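Local coordinates for argininosuccinate lyase (Chelativorans sp., PDB 6RXA) that acts as EDDS lyase, a C-N lyase of the aspartase/fumarase superfamily, engineered here for the enantioselective synthesis of chiral synthons for dipeptide sweeteners, at the interface of chains A and B and the interface of chains A and C. Sequence-based numbering; all coordinates share one arbitrary frame. Chains: chain A/B/C, Argininosuccinate lyase.

Contact 1: the interface of chains A and B. Residues chain A 178, 181-182, 185, 243, 247, 250; chain B 192, 236-237, 239-240.
A:Arg185 meets B:Glu240 where helix 168-193 of chain A runs roughly parallel to helix 236-262 of chain B, while the two copies of helix 236-262 run roughly antiparallel. The long helices are typical of the aspartase/fumarase superfamily, whose subunits assemble through a helical bundle. The A:Arg185 chain runs extended from CG to NE and presents its guanidinium side-on to one carboxylate oxygen. A:Arg185 NE and NH2 each lie 2.9 Å from B:Glu240 OE1, with bent bonds of 137° and 138° at the hydrogens. The two planes stand 79° apart, and NE comes from above the carboxylate. B:Arg192 holds the same acid differently, within chain B. Its NE uses the syn lone pair of OE1, and B:Arg192 NH2 takes the syn lone pair of B:Glu240 OE2 at 2.8 Å. B:Glu240 OE1 thus takes bonds from both nitrogens of A:Arg185 and from B:Arg192 NE, which should favour its charged form. A:Phe243 places its CZ ring tip 3.5 Å from B:Glu240 CA. Water 1 sits 2.6 Å from B:Asp236 OD2 and links it to the amide nitrogens ND2 of A:Asn178 and A:Asn182. Water 2 joins OD2 to A:Arg185 NH1. A:Val247 has CG2 anti to its backbone N, and this methyl packs 3.7 Å from B:Asp236 CG.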
loop_
_atom_site.group_PDB
_atom_site.type_symbol
_atom_site.label_atom_id
_atom_site.label_comp_id
_atom_site.label_asym_id
_atom_site.label_seq_id
_atom_site.Cartn_x
_atom_site.Cartn_y
_atom_site.Cartn_z
ATOM N N ASN A 178 7.035 5.866 -23.047
ATOM C CA ASN A 178 6.937 5.585 -21.617
ATOM C C ASN A 178 8.308 5.645 -20.958
ATOM O O ASN A 178 8.488 6.271 -19.902
ATOM C CB ASN A 178 6.325 4.191 -21.435
ATOM C CG ASN A 178 6.478 3.643 -20.012
ATOM O OD1 ASN A 178 7.583 3.288 -19.582
ATOM N ND2 ASN A 178 5.362 3.539 -19.288
ATOM N N LYS A 181 9.920 9.117 -20.473
ATOM C CA LYS A 181 9.406 9.856 -19.328
ATOM C C LYS A 181 9.929 9.276 -18.019
ATOM O O LYS A 181 10.221 10.021 -17.078
ATOM C CB LYS A 181 7.880 9.918 -19.376
ATOM C CG LYS A 181 7.389 10.866 -20.470
ATOM C CD LYS A 181 5.876 10.991 -20.481
ATOM C CE LYS A 181 5.237 9.694 -20.925
ATOM N NZ LYS A 181 3.809 9.944 -21.316
ATOM N N ASN A 182 10.076 7.948 -17.937
ATOM C CA ASN A 182 10.682 7.354 -16.749
ATOM C C ASN A 182 12.144 7.760 -16.594
ATOM O O ASN A 182 12.613 7.978 -15.470
ATOM C CB ASN A 182 10.496 5.836 -16.762
ATOM C CG ASN A 182 9.101 5.434 -16.308
ATOM O OD1 ASN A 182 8.603 5.942 -15.304
ATOM N ND2 ASN A 182 8.453 4.554 -17.062
ATOM N N ARG A 185 12.021 11.024 -15.003
ATOM C CA ARG A 185 11.736 10.910 -13.573
ATOM C C ARG A 185 12.999 10.557 -12.793
ATOM O O ARG A 185 13.261 11.107 -11.715
ATOM C CB ARG A 185 10.679 9.837 -13.298
ATOM C CG ARG A 185 9.260 10.176 -13.689
ATOM C CD ARG A 185 8.252 9.032 -13.275
ATOM N NE ARG A 185 6.960 9.525 -13.684
ATOM C CZ ARG A 185 6.373 9.256 -14.840
ATOM N NH1 ARG A 185 6.866 8.343 -15.679
ATOM N NH2 ARG A 185 5.254 9.883 -15.132
ATOM N N PHE A 243 9.251 5.138 -5.406
ATOM C CA PHE A 243 8.137 5.386 -6.307
ATOM C C PHE A 243 8.537 5.238 -7.775
ATOM O O PHE A 243 7.811 4.618 -8.566
ATOM C CB PHE A 243 7.527 6.769 -6.126
ATOM C CG PHE A 243 6.594 7.101 -7.241
ATOM C CD1 PHE A 243 5.363 6.452 -7.341
ATOM C CD2 PHE A 243 6.956 7.984 -8.231
ATOM C CE1 PHE A 243 4.520 6.701 -8.384
ATOM C CE2 PHE A 243 6.099 8.242 -9.286
ATOM C CZ PHE A 243 4.883 7.584 -9.369
ATOM N N VAL A 247 6.650 2.797 -10.414
ATOM C CA VAL A 247 5.893 3.200 -11.605
ATOM C C VAL A 247 6.561 2.697 -12.884
ATOM O O VAL A 247 5.889 2.186 -13.791
ATOM C CB VAL A 247 5.572 4.710 -11.625
ATOM C CG1 VAL A 247 6.778 5.544 -12.019
ATOM C CG2 VAL A 247 4.393 4.971 -12.584
ATOM N N SER A 250 5.774 -0.862 -13.185
ATOM C CA SER A 250 4.397 -1.138 -13.582
ATOM C C SER A 250 4.266 -1.129 -15.101
ATOM O O SER A 250 3.500 -1.926 -15.659
ATOM C CB SER A 250 3.394 -0.180 -12.922
ATOM O OG SER A 250 3.329 1.065 -13.596
ATOM N N ARG B 192 4.665 16.809 -17.474
ATOM C CA ARG B 192 4.146 15.558 -18.017
ATOM C C ARG B 192 2.619 15.546 -18.080
ATOM O O ARG B 192 2.055 14.920 -18.984
ATOM C CB ARG B 192 4.678 14.358 -17.232
ATOM C CG ARG B 192 6.104 13.966 -17.627
ATOM C CD ARG B 192 6.641 12.767 -16.818
ATOM N NE ARG B 192 6.964 13.094 -15.434
ATOM C CZ ARG B 192 8.106 13.659 -15.048
ATOM N NH1 ARG B 192 9.035 13.970 -15.946
ATOM N NH2 ARG B 192 8.321 13.917 -13.774
ATOM N N ASP B 236 0.920 7.071 -16.215
ATOM C CA ASP B 236 1.941 7.196 -15.182
ATOM C C ASP B 236 1.856 8.552 -14.492
ATOM O O ASP B 236 2.239 8.671 -13.326
ATOM C CB ASP B 236 3.340 7.019 -15.769
ATOM C CG ASP B 236 3.667 5.587 -16.142
ATOM O OD1 ASP B 236 2.803 4.693 -16.012
ATOM O OD2 ASP B 236 4.846 5.375 -16.530
ATOM N N HIS B 237 1.391 9.585 -15.215
ATOM C CA HIS B 237 1.197 10.912 -14.634
ATOM C C HIS B 237 0.156 10.897 -13.525
ATOM O O HIS B 237 0.243 11.703 -12.587
ATOM C CB HIS B 237 0.796 11.903 -15.732
ATOM C CG HIS B 237 -0.437 11.511 -16.490
ATOM N ND1 HIS B 237 -0.473 10.415 -17.324
ATOM C CD2 HIS B 237 -1.670 12.072 -16.551
ATOM C CE1 HIS B 237 -1.678 10.309 -17.857
ATOM N NE2 HIS B 237 -2.420 11.311 -17.417
ATOM N N ALA B 239 -0.459 8.195 -11.488
ATOM C CA ALA B 239 0.289 7.609 -10.385
ATOM C C ALA B 239 1.254 8.619 -9.779
ATOM O O ALA B 239 1.369 8.716 -8.548
ATOM C CB ALA B 239 1.049 6.375 -10.872
ATOM N N GLU B 240 1.944 9.395 -10.626
ATOM C CA GLU B 240 2.921 10.352 -10.125
ATOM C C GLU B 240 2.254 11.478 -9.343
ATOM O O GLU B 240 2.779 11.912 -8.312
ATOM C CB GLU B 240 3.775 10.899 -11.265
ATOM C CG GLU B 240 4.892 11.801 -10.808
ATOM C CD GLU B 240 5.704 12.378 -11.949
ATOM O OE1 GLU B 240 5.537 11.956 -13.101
ATOM O OE2 GLU B 240 6.525 13.268 -11.688
HETATM O O HOH W 1 5.985 3.043 -16.480
HETATM O O HOH W 2 6.173 7.030 -18.212
HETATM O O HOH W 3 2.393 12.202 -19.749
#

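Contact 2: the interface of chains A and C. Residues chain A 390, 393-394, 397; chain C 12-13.
A:Ala390 and C:Gly12 form the tight part of this contact, where helix 382-399 of chain A meets an N-terminal loop segment of chain C. The methyl CB of A:Ala390 lies 3.4 Å from C:Gly12 CA, a close carbon contact. C:Gly12 has a positive phi of 55°, a conformation that suits glycine. The rest of the patch is looser. C:Arg13 has CG anti to its carbonyl carbon (chi1 -61°), which carries the chain along the helix surface. A:Ile394 lies alongside it, the two side chains running antiparallel, with A:Ile394 CG1 3.9 Å from C:Arg13 CG. A:Val393 is more distant, its CG1 4.1 Å from C:Arg13 CD. A bend at chi3 then turns the guanidinium over A:Ile397. The CD1 methyl of A:Ile397 caps one face off-centre, 3.7 Å from C:Arg13 CZ. No hydrogen bond or salt bridge crosses here. The arginine therefore acts here through its aliphatic chain and the flat face of its head. The site lays the N-terminal segment of one subunit against a helix of another, and this is likely to steady that segment in the tetramer.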
loop_
_atom_site.group_PDB
_atom_site.type_symbol
_atom_site.label_atom_id
_atom_site.label_comp_id
_atom_site.label_asym_id
_atom_site.label_seq_id
_atom_site.Cartn_x
_atom_site.Cartn_y
_atom_site.Cartn_z
ATOM N N ALA A 390 -21.950 -1.675 -37.283
ATOM C CA ALA A 390 -22.159 -2.669 -36.236
ATOM C C ALA A 390 -23.063 -3.792 -36.734
ATOM O O ALA A 390 -22.837 -4.967 -36.415
ATOM C CB ALA A 390 -22.743 -2.016 -34.989
ATOM N N VAL A 393 -21.128 -6.198 -38.799
ATOM C CA VAL A 393 -20.358 -7.142 -37.996
ATOM C C VAL A 393 -21.260 -8.221 -37.417
ATOM O O VAL A 393 -20.908 -9.402 -37.400
ATOM C CB VAL A 393 -19.591 -6.421 -36.875
ATOM C CG1 VAL A 393 -18.938 -7.443 -35.946
ATOM C CG2 VAL A 393 -18.552 -5.515 -37.451
ATOM N N ILE A 394 -22.405 -7.821 -36.863
ATOM C CA ILE A 394 -23.314 -8.793 -36.258
ATOM C C ILE A 394 -23.719 -9.836 -37.286
ATOM O O ILE A 394 -23.657 -11.045 -37.031
ATOM C CB ILE A 394 -24.533 -8.074 -35.653
ATOM C CG1 ILE A 394 -24.085 -7.229 -34.450
ATOM C CG2 ILE A 394 -25.605 -9.073 -35.236
ATOM C CD1 ILE A 394 -25.142 -6.290 -33.929
ATOM N N ILE A 397 -20.669 -12.130 -38.305
ATOM C CA ILE A 397 -20.369 -13.160 -37.315
ATOM C C ILE A 397 -21.402 -14.279 -37.381
ATOM O O ILE A 397 -21.057 -15.466 -37.333
ATOM C CB ILE A 397 -20.294 -12.535 -35.913
ATOM C CG1 ILE A 397 -19.111 -11.569 -35.822
ATOM C CG2 ILE A 397 -20.177 -13.620 -34.862
ATOM C CD1 ILE A 397 -19.078 -10.769 -34.526
ATOM N N GLY C 12 -25.241 -0.337 -31.399
ATOM C CA GLY C 12 -24.471 -1.362 -32.091
ATOM C C GLY C 12 -24.560 -2.710 -31.405
ATOM O O GLY C 12 -25.652 -3.201 -31.095
ATOM N N ARG C 13 -23.396 -3.322 -31.140
ATOM C CA ARG C 13 -23.360 -4.640 -30.521
ATOM C C ARG C 13 -23.773 -4.649 -29.052
ATOM O O ARG C 13 -23.904 -5.734 -28.475
ATOM C CB ARG C 13 -21.965 -5.255 -30.662
ATOM C CG ARG C 13 -21.545 -5.447 -32.111
ATOM C CD ARG C 13 -20.322 -6.343 -32.221
ATOM N NE ARG C 13 -20.607 -7.699 -31.763
ATOM C CZ ARG C 13 -19.683 -8.617 -31.527
ATOM N NH1 ARG C 13 -18.399 -8.333 -31.696
ATOM N NH2 ARG C 13 -20.045 -9.827 -31.118
#

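Contact 3: the interface of chains A and B. Residues chain A 88-89, 92, 104, 107; chain B 381-383.
Helix 88-99 and the 3-10 helix 101-107 of chain A meet the start of helix 382-399 of chain B, with B:Asp381 in the loop just before it. A:Glu92 and B:Arg383 are joined by a side-on salt bridge, one nitrogen to each oxygen. B:Arg383 NE lies 2.8 Å from A:Glu92 OE1, and its NH1 lies 3.0 Å from OE2. Both bonds are nearly straight, at 170° and 173°, and both oxygens are met on the syn side. The two flat groups are 14° from coplanar. B:Arg383 reaches this pose through bends at chi2 and chi3. A:Tyr88 supports the acid from its own chain: its phenol OH gives a hydrogen bond of 2.7 Å to the anti lone pair of A:Glu92 OE2. An alanine at A:Glu92 would probably leave the B:Arg383 guanidinium without its countercharge and free to turn, and the A:Tyr88 hydroxyl without this acceptor. A:Leu89 places CD2 over one face of the guanidinium, 3.9 Å from B:Arg383 NH1. Ring atom CD2 of A:His107 approaches B:Arg383 NH1 to 3.5 Å. B:Tyr382 CB rests 3.5 Å from the carbonyl O of A:Gly104. The 3-10 helix sits before helix 112-147, which begins with A:Arg112 and A:Asn113, residues that bind succinate in another structure of this enzyme.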
loop_
_atom_site.group_PDB
_atom_site.type_symbol
_atom_site.label_atom_id
_atom_site.label_comp_id
_atom_site.label_asym_id
_atom_site.label_seq_id
_atom_site.Cartn_x
_atom_site.Cartn_y
_atom_site.Cartn_z
ATOM N N TYR A 88 29.120 1.884 12.536
ATOM C CA TYR A 88 30.072 2.954 12.825
ATOM C C TYR A 88 30.834 2.736 14.137
ATOM O O TYR A 88 32.067 2.747 14.156
ATOM C CB TYR A 88 29.411 4.346 12.813
ATOM C CG TYR A 88 30.485 5.333 13.144
ATOM C CD1 TYR A 88 31.472 5.624 12.205
ATOM C CD2 TYR A 88 30.594 5.883 14.410
ATOM C CE1 TYR A 88 32.519 6.453 12.513
ATOM C CE2 TYR A 88 31.652 6.725 14.727
ATOM C CZ TYR A 88 32.600 7.006 13.764
ATOM O OH TYR A 88 33.667 7.832 14.048
ATOM N N LEU A 89 30.133 2.640 15.266
ATOM C CA LEU A 89 30.862 2.569 16.531
ATOM C C LEU A 89 31.772 1.351 16.594
ATOM O O LEU A 89 32.916 1.489 17.055
ATOM C CB LEU A 89 29.920 2.677 17.735
ATOM C CG LEU A 89 29.368 4.085 17.983
ATOM C CD1 LEU A 89 28.350 4.074 19.117
ATOM C CD2 LEU A 89 30.496 5.070 18.297
ATOM N N GLU A 92 34.838 2.379 14.496
ATOM C CA GLU A 92 35.687 3.343 15.177
ATOM C C GLU A 92 36.490 2.669 16.280
ATOM O O GLU A 92 37.659 3.001 16.496
ATOM C CB GLU A 92 34.836 4.480 15.748
ATOM C CG GLU A 92 35.682 5.684 16.168
ATOM C CD GLU A 92 34.962 6.639 17.108
ATOM O OE1 GLU A 92 35.184 6.534 18.332
ATOM O OE2 GLU A 92 34.186 7.497 16.632
ATOM N N GLY A 104 39.603 8.505 17.545
ATOM C CA GLY A 104 38.403 9.218 17.949
ATOM C C GLY A 104 38.262 10.582 17.316
ATOM O O GLY A 104 37.145 11.110 17.217
ATOM N N HIS A 107 35.793 11.658 14.327
ATOM C CA HIS A 107 34.384 11.976 14.529
ATOM C C HIS A 107 34.159 13.437 14.891
ATOM O O HIS A 107 33.012 13.837 15.104
ATOM C CB HIS A 107 33.785 11.079 15.611
ATOM C CG HIS A 107 32.339 10.739 15.388
ATOM N ND1 HIS A 107 31.864 10.268 14.185
ATOM C CD2 HIS A 107 31.271 10.797 16.216
ATOM C CE1 HIS A 107 30.564 10.048 14.280
ATOM N NE2 HIS A 107 30.182 10.351 15.506
ATOM N N ASP B 381 40.814 13.132 22.452
ATOM C CA ASP B 381 40.007 12.695 21.316
ATOM C C ASP B 381 38.527 12.743 21.678
ATOM O O ASP B 381 38.157 12.788 22.854
ATOM C CB ASP B 381 40.388 11.276 20.878
ATOM C CG ASP B 381 39.983 10.222 21.891
ATOM O OD1 ASP B 381 40.687 10.069 22.915
ATOM O OD2 ASP B 381 38.948 9.559 21.665
ATOM N N TYR B 382 37.670 12.720 20.647
ATOM C CA TYR B 382 36.249 12.944 20.884
ATOM C C TYR B 382 35.635 11.819 21.716
ATOM O O TYR B 382 34.738 12.061 22.533
ATOM C CB TYR B 382 35.475 13.116 19.574
ATOM C CG TYR B 382 34.123 13.718 19.895
ATOM C CD1 TYR B 382 33.987 15.088 20.041
ATOM C CD2 TYR B 382 33.021 12.919 20.159
ATOM C CE1 TYR B 382 32.781 15.656 20.395
ATOM C CE2 TYR B 382 31.804 13.477 20.520
ATOM C CZ TYR B 382 31.695 14.852 20.632
ATOM O OH TYR B 382 30.511 15.445 20.997
ATOM N N ARG B 383 36.087 10.581 21.513
ATOM C CA ARG B 383 35.493 9.456 22.230
ATOM C C ARG B 383 35.759 9.548 23.733
ATOM O O ARG B 383 34.865 9.264 24.536
ATOM C CB ARG B 383 35.989 8.140 21.621
ATOM C CG ARG B 383 35.204 6.886 22.010
ATOM C CD ARG B 383 33.707 7.020 21.759
ATOM N NE ARG B 383 33.413 7.401 20.378
ATOM C CZ ARG B 383 32.452 8.242 20.021
ATOM N NH1 ARG B 383 32.276 8.534 18.735
ATOM N NH2 ARG B 383 31.664 8.790 20.940
#

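Contact 1 and contact 3 both join chains A and B, with their C-alpha centres about 43 Å apart. Contact 2 joins chains A and C, about 38 Å from contact 1 and 79 Å from contact 3. Contact 1 lies among the long helices, while the other two lie toward the ends of the assembly. Contacts 2 and 3 share helix 382-399. Its first turn faces one neighbour in contact 3, and its later turns face another in contact 2. Since every copy repeats these sites, this helix ties each subunit to two others, in keeping with the tetramer of this family.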